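Local atomic coordinates of adenylation domain (Streptomyces sp., PDB entry 5N9X), a protein that belongs to the ANL superfamily of AMP-binding enzymes as an adenylation domain, and holds adenosine-5'-triphosphate and threonine in its pocket. Residues A[452-457]-A[523-528]; A[245-250]-A[271-276]. One frame throughout, in Å; residues are numbered along the deposited sequence.

Interaction 1. Residues A[452-457]-A[523-528]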
ATOM      1  N   VAL A 452     -14.564  -9.137   9.594  1.00 25.64           N
ATOM      2  CA  VAL A 452     -14.707  -9.383   8.158  1.00 17.47           C
ATOM      3  C   VAL A 452     -16.059 -10.044   7.913  1.00 17.41           C
ATOM      4  O   VAL A 452     -16.341 -11.104   8.478  1.00 18.84           O
ATOM      5  CB  VAL A 452     -13.587 -10.285   7.619  1.00 22.87           C
ATOM      6  CG1 VAL A 452     -13.828 -10.664   6.148  1.00 19.00           C
ATOM      7  CG2 VAL A 452     -12.247  -9.623   7.802  1.00 21.78           C
ATOM      8  N   VAL A 453     -16.900  -9.417   7.096  1.00 16.07           N
ATOM      9  CA  VAL A 453     -18.228  -9.950   6.845  1.00 17.43           C
ATOM     10  C   VAL A 453     -18.356 -10.285   5.370  1.00 17.08           C
ATOM     11  O   VAL A 453     -18.033  -9.451   4.521  1.00 17.46           O
ATOM     12  CB  VAL A 453     -19.347  -8.954   7.245  1.00 20.26           C
ATOM     13  CG1 VAL A 453     -20.722  -9.530   6.911  1.00 18.95           C
ATOM     14  CG2 VAL A 453     -19.262  -8.593   8.716  1.00 21.64           C
ATOM     15  N   TRP A 454     -18.804 -11.497   5.049  1.00 14.04           N
ATOM     16  CA  TRP A 454     -19.009 -11.848   3.640  1.00 27.60           C
ATOM     17  C   TRP A 454     -20.181 -12.807   3.403  1.00 18.31           C
ATOM     18  O   TRP A 454     -20.732 -13.377   4.338  1.00 17.63           O
ATOM     19  CB  TRP A 454     -17.718 -12.440   3.044  1.00 13.87           C
ATOM     20  CG  TRP A 454     -17.385 -13.824   3.477  1.00 16.75           C
ATOM     21  CD1 TRP A 454     -17.498 -14.975   2.740  1.00 19.33           C
ATOM     22  CD2 TRP A 454     -16.853 -14.212   4.743  1.00 15.53           C
ATOM     23  NE1 TRP A 454     -17.066 -16.054   3.476  1.00 12.92           N
ATOM     24  CE2 TRP A 454     -16.668 -15.616   4.709  1.00 13.39           C
ATOM     25  CE3 TRP A 454     -16.528 -13.512   5.915  1.00 14.57           C
ATOM     26  CZ2 TRP A 454     -16.163 -16.328   5.795  1.00 16.87           C
ATOM     27  CZ3 TRP A 454     -16.033 -14.214   6.995  1.00 14.31           C
ATOM     28  CH2 TRP A 454     -15.856 -15.613   6.933  1.00 21.40           C
ATOM     29  N   VAL A 455     -20.579 -12.942   2.148  1.00 15.08           N
ATOM     30  CA  VAL A 455     -21.516 -13.988   1.772  1.00 26.76           C
ATOM     31  C   VAL A 455     -20.735 -15.287   1.573  1.00 19.55           C
ATOM     32  O   VAL A 455     -19.776 -15.338   0.828  1.00 20.92           O
ATOM     33  CB  VAL A 455     -22.318 -13.623   0.503  1.00 23.77           C
ATOM     34  CG1 VAL A 455     -23.305 -14.746   0.146  1.00 18.55           C
ATOM     35  CG2 VAL A 455     -23.081 -12.321   0.734  1.00 12.93           C
ATOM     36  N   HIS A 456     -21.115 -16.329   2.288  1.00 19.79           N
ATOM     37  CA  HIS A 456     -20.411 -17.601   2.147  1.00 27.70           C
ATOM     38  C   HIS A 456     -21.277 -18.648   1.476  1.00 29.31           C
ATOM     39  O   HIS A 456     -22.427 -18.843   1.866  1.00 32.83           O
ATOM     40  CB  HIS A 456     -19.959 -18.103   3.514  1.00 21.54           C
ATOM     41  CG  HIS A 456     -18.962 -19.209   3.451  1.00 23.64           C
ATOM     42  ND1 HIS A 456     -17.620 -18.986   3.216  1.00 18.92           N
ATOM     43  CD2 HIS A 456     -19.100 -20.541   3.630  1.00 26.27           C
ATOM     44  CE1 HIS A 456     -16.979 -20.137   3.243  1.00 18.40           C
ATOM     45  NE2 HIS A 456     -17.852 -21.096   3.493  1.00 34.99           N
ATOM     46  N   GLU A 457     -20.734 -19.333   0.479  1.00 26.18           N
ATOM     47  CA  GLU A 457     -21.479 -20.421  -0.137  1.00 37.58           C
ATOM     48  C   GLU A 457     -21.280 -21.707   0.660  1.00 35.78           C
ATOM     49  O   GLU A 457     -20.233 -22.341   0.584  1.00 29.99           O
ATOM     50  CB  GLU A 457     -21.060 -20.613  -1.597  1.00 35.94           C
ATOM     51  CG  GLU A 457     -22.219 -20.918  -2.533  1.00 39.80           C
ATOM     52  CD  GLU A 457     -21.769 -21.555  -3.845  1.00 55.54           C
ATOM     53  OE1 GLU A 457     -21.888 -22.798  -3.952  1.00 56.03           O
ATOM     54  OE2 GLU A 457     -21.328 -20.828  -4.772  1.00 47.66           O
ATOM     55  N   ARG A 523     -11.716 -19.289   3.759  1.00 17.64           N
ATOM     56  CA  ARG A 523     -11.201 -20.653   3.758  1.00 25.14           C
ATOM     57  C   ARG A 523     -11.027 -21.237   5.165  1.00 26.25           C
ATOM     58  O   ARG A 523     -11.260 -22.431   5.374  1.00 21.84           O
ATOM     59  CB  ARG A 523      -9.877 -20.727   2.981  1.00 27.07           C
ATOM     60  CG  ARG A 523     -10.060 -20.572   1.473  1.00 27.84           C
ATOM     61  CD  ARG A 523      -8.803 -20.899   0.700  1.00 32.80           C
ATOM     62  NE  ARG A 523      -8.379 -19.778  -0.145  1.00 44.74           N
ATOM     63  CZ  ARG A 523      -7.316 -19.017   0.100  1.00 34.02           C
ATOM     64  NH1 ARG A 523      -6.562 -19.254   1.162  1.00 30.97           N
ATOM     65  NH2 ARG A 523      -7.005 -18.020  -0.717  1.00 45.22           N
ATOM     66  N   ALA A 524     -10.627 -20.397   6.117  1.00 17.31           N
ATOM     67  CA  ALA A 524     -10.444 -20.837   7.488  1.00 21.30           C
ATOM     68  C   ALA A 524     -11.800 -21.180   8.104  1.00 18.34           C
ATOM     69  O   ALA A 524     -11.942 -22.139   8.853  1.00 21.71           O
ATOM     70  CB  ALA A 524      -9.735 -19.757   8.305  1.00 15.87           C
ATOM     71  N   PHE A 525     -12.782 -20.352   7.784  1.00 20.38           N
ATOM     72  CA  PHE A 525     -14.140 -20.523   8.237  1.00 18.82           C
ATOM     73  C   PHE A 525     -14.649 -21.870   7.753  1.00 26.81           C
ATOM     74  O   PHE A 525     -15.091 -22.722   8.544  1.00 26.11           O
ATOM     75  CB  PHE A 525     -15.014 -19.381   7.714  1.00 19.38           C
ATOM     76  CG  PHE A 525     -16.473 -19.564   7.980  1.00 27.20           C
ATOM     77  CD1 PHE A 525     -17.298 -20.194   7.037  1.00 30.21           C
ATOM     78  CD2 PHE A 525     -17.034 -19.110   9.167  1.00 22.77           C
ATOM     79  CE1 PHE A 525     -18.654 -20.374   7.277  1.00 22.11           C
ATOM     80  CE2 PHE A 525     -18.389 -19.285   9.411  1.00 35.70           C
ATOM     81  CZ  PHE A 525     -19.202 -19.919   8.455  1.00 29.51           C
ATOM     82  N   ASP A 526     -14.569 -22.055   6.444  1.00 22.64           N
ATOM     83  CA  ASP A 526     -15.036 -23.272   5.806  1.00 31.03           C
ATOM     84  C   ASP A 526     -14.450 -24.547   6.435  1.00 30.92           C
ATOM     85  O   ASP A 526     -15.152 -25.534   6.623  1.00 28.90           O
ATOM     86  CB  ASP A 526     -14.713 -23.210   4.313  1.00 30.16           C
ATOM     87  CG  ASP A 526     -15.640 -24.060   3.487  1.00 32.21           C
ATOM     88  OD1 ASP A 526     -15.407 -25.283   3.405  1.00 34.74           O
ATOM     89  OD2 ASP A 526     -16.612 -23.502   2.936  1.00 36.37           O
ATOM     90  N   GLU A 527     -13.165 -24.519   6.773  1.00 31.38           N
ATOM     91  CA  GLU A 527     -12.507 -25.701   7.327  1.00 31.63           C
ATOM     92  C   GLU A 527     -12.852 -25.927   8.803  1.00 34.74           C
ATOM     93  O   GLU A 527     -12.922 -27.071   9.257  1.00 41.59           O
ATOM     94  CB  GLU A 527     -10.984 -25.601   7.104  1.00 33.01           C
ATOM     95  CG  GLU A 527     -10.088 -26.319   8.123  1.00 38.87           C
ATOM     96  CD  GLU A 527      -9.941 -25.582   9.468  1.00 50.61           C
ATOM     97  OE1 GLU A 527     -10.064 -24.333   9.494  1.00 39.93           O
ATOM     98  OE2 GLU A 527      -9.719 -26.263  10.499  1.00 59.45           O
ATOM     99  N   ARG A 528     -13.074 -24.846   9.547  1.00 32.22           N
ATOM    100  CA  ARG A 528     -13.518 -24.967  10.935  1.00 33.18           C
ATOM    101  C   ARG A 528     -14.983 -25.424  11.055  1.00 33.24           C
ATOM    102  O   ARG A 528     -15.392 -25.962  12.083  1.00 29.00           O
ATOM    103  CB  ARG A 528     -13.299 -23.638  11.691  1.00 37.26           C
ATOM    104  CG  ARG A 528     -14.198 -23.459  12.933  1.00 42.43           C
ATOM    105  CD  ARG A 528     -13.521 -23.777  14.272  1.00 56.40           C
ATOM    106  NE  ARG A 528     -14.503 -24.093  15.317  1.00 59.21           N
ATOM    107  CZ  ARG A 528     -15.078 -25.290  15.477  1.00 63.62           C
ATOM    108  NH1 ARG A 528     -14.768 -26.295  14.663  1.00 61.96           N
ATOM    109  NH2 ARG A 528     -15.962 -25.493  16.451  1.00 56.91           N
TER
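An aromatic cluster of Trp454, His456 and Phe525 packs the last helix, 518-528, against edge strand 450-457 in the small C-terminal part of this ANL-family fold. Phe525 makes two edge-to-face (T-shaped) pairs. Its own edge meets one face of His456, with CD1 over the centre of the imidazole and the planes at 70°. Its face receives the edge of the Trp454 six-membered ring, centroids 5.6 Å apart. Trp454 CZ2 packs 3.8 Å from Phe525 CB, which lies at the indole edge. His456 NE2 donates to Asp526 OD2 at 2.8 Å. The bond is moderately bent (147°) and uses the anti lone pair of OD2, and this oxygen lies near the imidazole plane. A weak, long ion pair with Arg529 also reaches this oxygen.

Both imidazole nitrogens are bonded, which fixes the ring's rotation. Trp454 CG sits between the backbone N and the carbonyl carbon (chi1 74°), which sends the six-membered ring out toward the helix and turns the NE1 edge to His456. Phe525 also touches Val466 on strand 463-470 and Leu503 on strand 501-505, so the helix covers this three-stranded sheet. The second-shell donor, Trp454 NE1, meets His456 ND1 at 3.0 Å, close to both ring planes.

Interaction 2. Residues A[245-250]-A[271-276]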
ATOM      1  N   VAL A 245      11.063   2.979  18.568  1.00 26.45           N
ATOM      2  CA  VAL A 245      11.963   3.306  17.471  1.00 24.50           C
ATOM      3  C   VAL A 245      11.555   4.612  16.783  1.00 19.45           C
ATOM      4  O   VAL A 245      12.401   5.449  16.436  1.00 16.33           O
ATOM      5  CB  VAL A 245      11.997   2.169  16.436  1.00 31.70           C
ATOM      6  CG1 VAL A 245      12.695   2.625  15.154  1.00 28.13           C
ATOM      7  CG2 VAL A 245      12.664   0.942  17.035  1.00 19.03           C
ATOM      8  N   VAL A 246      10.252   4.797  16.606  1.00 20.47           N
ATOM      9  CA  VAL A 246       9.755   5.993  15.932  1.00 16.75           C
ATOM     10  C   VAL A 246      10.176   7.280  16.663  1.00 23.31           C
ATOM     11  O   VAL A 246      10.587   8.263  16.033  1.00 18.56           O
ATOM     12  CB  VAL A 246       8.227   5.950  15.785  1.00 23.24           C
ATOM     13  CG1 VAL A 246       7.647   7.340  15.530  1.00 17.22           C
ATOM     14  CG2 VAL A 246       7.839   4.957  14.691  1.00 22.09           C
ATOM     15  N   ARG A 247      10.094   7.272  17.992  1.00 29.34           N
ATOM     16  CA  ARG A 247      10.598   8.387  18.780  1.00 22.08           C
ATOM     17  C   ARG A 247      12.115   8.433  18.687  1.00 20.99           C
ATOM     18  O   ARG A 247      12.685   9.430  18.231  1.00 20.79           O
ATOM     19  CB  ARG A 247      10.146   8.282  20.239  1.00 25.27           C
ATOM     20  CG  ARG A 247      10.892   9.195  21.202  1.00 21.87           C
ATOM     21  CD  ARG A 247      11.592   8.375  22.265  1.00 22.94           C
ATOM     22  NE  ARG A 247      10.678   7.964  23.324  1.00 26.35           N
ATOM     23  CZ  ARG A 247      10.763   6.808  23.974  1.00 28.84           C
ATOM     24  NH1 ARG A 247      11.722   5.941  23.668  1.00 34.23           N
ATOM     25  NH2 ARG A 247       9.880   6.507  24.915  1.00 33.06           N
ATOM     26  N   ASP A 248      12.761   7.340  19.080  1.00 18.12           N
ATOM     27  CA  ASP A 248      14.224   7.304  19.152  1.00 21.80           C
ATOM     28  C   ASP A 248      14.991   7.542  17.836  1.00 26.85           C
ATOM     29  O   ASP A 248      16.056   8.149  17.865  1.00 30.91           O
ATOM     30  CB  ASP A 248      14.697   5.974  19.783  1.00 17.05           C
ATOM     31  CG  ASP A 248      14.225   5.800  21.231  1.00 24.86           C
ATOM     32  OD1 ASP A 248      14.245   6.815  21.960  1.00 35.04           O
ATOM     33  OD2 ASP A 248      13.897   4.670  21.674  1.00 26.46           O
ATOM     34  N   ARG A 249      14.486   7.073  16.697  1.00 28.35           N
ATOM     35  CA  ARG A 249      15.179   7.319  15.437  1.00 20.26           C
ATOM     36  C   ARG A 249      14.723   8.647  14.822  1.00 20.01           C
ATOM     37  O   ARG A 249      15.144   9.005  13.723  1.00 16.58           O
ATOM     38  CB  ARG A 249      14.958   6.161  14.459  1.00 24.23           C
ATOM     39  CG  ARG A 249      15.656   4.873  14.857  1.00 20.40           C
ATOM     40  CD  ARG A 249      17.157   5.070  15.047  1.00 28.63           C
ATOM     41  NE  ARG A 249      17.773   3.905  15.693  1.00 41.63           N
ATOM     42  CZ  ARG A 249      19.072   3.790  15.996  1.00 45.92           C
ATOM     43  NH1 ARG A 249      19.926   4.765  15.708  1.00 31.05           N
ATOM     44  NH2 ARG A 249      19.525   2.688  16.592  1.00 43.30           N
ATOM     45  N   GLY A 250      13.861   9.370  15.545  1.00 26.48           N
ATOM     46  CA  GLY A 250      13.490  10.745  15.204  1.00 20.01           C
ATOM     47  C   GLY A 250      12.676  10.929  13.932  1.00 23.49           C
ATOM     48  O   GLY A 250      12.812  11.929  13.233  1.00 20.72           O
ATOM     49  N   GLU A 271       2.156   3.669  26.919  1.00 24.38           N
ATOM     50  CA  GLU A 271       3.461   3.985  27.481  1.00 24.31           C
ATOM     51  C   GLU A 271       3.664   5.518  27.635  1.00 22.52           C
ATOM     52  O   GLU A 271       4.603   5.972  28.274  1.00 22.28           O
ATOM     53  CB  GLU A 271       4.558   3.350  26.610  1.00 20.30           C
ATOM     54  CG  GLU A 271       5.983   3.556  27.131  1.00 41.14           C
ATOM     55  CD  GLU A 271       6.933   2.439  26.731  1.00 38.12           C
ATOM     56  OE1 GLU A 271       6.580   1.257  26.956  1.00 30.01           O
ATOM     57  OE2 GLU A 271       8.029   2.758  26.209  1.00 30.39           O
ATOM     58  N   GLY A 272       2.770   6.312  27.059  1.00 24.64           N
ATOM     59  CA  GLY A 272       2.882   7.759  27.177  1.00 19.97           C
ATOM     60  C   GLY A 272       4.041   8.316  26.377  1.00 16.26           C
ATOM     61  O   GLY A 272       4.754   9.234  26.799  1.00 18.49           O
ATOM     62  N   ILE A 273       4.238   7.762  25.199  1.00 15.76           N
ATOM     63  CA  ILE A 273       5.355   8.205  24.400  1.00 23.85           C
ATOM     64  C   ILE A 273       5.081   9.577  23.765  1.00 23.07           C
ATOM     65  O   ILE A 273       3.949   9.887  23.364  1.00 24.22           O
ATOM     66  CB  ILE A 273       5.692   7.167  23.337  1.00 19.20           C
ATOM     67  CG1 ILE A 273       6.062   5.843  24.014  1.00 18.79           C
ATOM     68  CG2 ILE A 273       6.818   7.666  22.456  1.00 20.31           C
ATOM     69  CD1 ILE A 273       6.174   4.653  23.039  1.00 21.49           C
ATOM     70  N   ASP A 274       6.102  10.420  23.706  1.00 18.58           N
ATOM     71  CA  ASP A 274       5.942  11.678  22.995  1.00 22.03           C
ATOM     72  C   ASP A 274       6.685  11.586  21.667  1.00 19.35           C
ATOM     73  O   ASP A 274       7.719  10.920  21.568  1.00 18.43           O
ATOM     74  CB  ASP A 274       6.438  12.857  23.843  1.00 16.48           C
ATOM     75  CG  ASP A 274       5.956  14.204  23.304  1.00 33.48           C
ATOM     76  OD1 ASP A 274       4.754  14.320  22.932  1.00 28.96           O
ATOM     77  OD2 ASP A 274       6.779  15.149  23.254  1.00 36.21           O
ATOM     78  N   LEU A 275       6.148  12.222  20.636  1.00 18.49           N
ATOM     79  CA  LEU A 275       6.819  12.208  19.340  1.00 16.33           C
ATOM     80  C   LEU A 275       6.998  13.607  18.753  1.00 18.74           C
ATOM     81  O   LEU A 275       6.456  13.916  17.698  1.00 27.00           O
ATOM     82  CB  LEU A 275       6.054  11.313  18.364  1.00 21.65           C
ATOM     83  CG  LEU A 275       5.826   9.876  18.854  1.00 19.13           C
ATOM     84  CD1 LEU A 275       4.672   9.175  18.132  1.00 15.57           C
ATOM     85  CD2 LEU A 275       7.094   9.078  18.768  1.00 15.19           C
ATOM     86  N   PRO A 276       7.780  14.462  19.428  1.00 23.35           N
ATOM     87  CA  PRO A 276       7.837  15.875  19.016  1.00 23.49           C
ATOM     88  C   PRO A 276       8.407  16.106  17.605  1.00 30.65           C
ATOM     89  O   PRO A 276       8.157  17.152  16.998  1.00 24.80           O
ATOM     90  CB  PRO A 276       8.754  16.499  20.067  1.00 22.20           C
ATOM     91  CG  PRO A 276       9.643  15.369  20.492  1.00 18.07           C
ATOM     92  CD  PRO A 276       8.729  14.172  20.520  1.00 17.95           C
TER
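Arg247 NH1 is gripped twice, both times by the carboxylate of the next residue, Asp248. The bond from Arg247 NH1 to Asp248 OD1 is 3.2 Å long and fairly straight at 160°. The bond from NH1 to Asp248 OD2 has the same length but is bent to 130° and weak. Both belong to one salt bridge. OD1 is met from above the carboxylate plane, whereas it lies close to the guanidinium plane.

NH2, the other terminal nitrogen of Arg247, lies 4.4 Å from Glu271 OE2. That is beyond a salt bridge, though the opposite charges probably still attract. Glu271 has its salt bridge with Arg244, three residues before Arg247 on helix 239-248. The Arg247 chain starts with CG anti to the backbone N (chi1 166°) and then bends at chi2 and chi3. This carries it across Ile273 at about a right angle. Ile273 CG2 is 4.0 Å from Arg247 NE and equally close to Arg247 CB.

The contact joins the end of helix 239-248 to the loop between helix 258-271 and strand 280-284, in the alternating helix-strand part of the large N-terminal AMP-binding region. Both helices end at a glycine with positive phi. Gly250 closes the first in a Schellman motif, and Gly272 follows the second.

Nearer the helix backbone, the packing is apolar. Leu275 CD2 rests 3.5 Å from Arg247 CB and 3.7 Å from Val246 CG1, so one methyl bridges two neighbouring helix residues. Leu275 also touches Trp296 on helix 290-300. Asp274 forms a salt bridge with Arg299 of that helix, which ties the loop to a third element. The backbone oxygen Asp274 O faces the aliphatic part of Arg247, 3.6 Å from CG.

How the interactions relate
The two contacts lie in different parts of the chain. Interaction 2 comes first in sequence, and interaction 1 opens only after it has closed. Their centres are 39 Å apart and their nearest atoms about 26 Å apart, so they do not touch. Interaction 2 belongs to the large N-terminal region, where strands 253-256 and 280-284 pair in parallel within a mixed sheet. Interaction 1 belongs to the small C-terminal region and its separate sheet of strands 450-457, 463-470 and 501-505. They share no helix, strand or sheet. Each therefore packs its own region, while Lys515, from the C-terminal part, joins N-terminal residues around threonine.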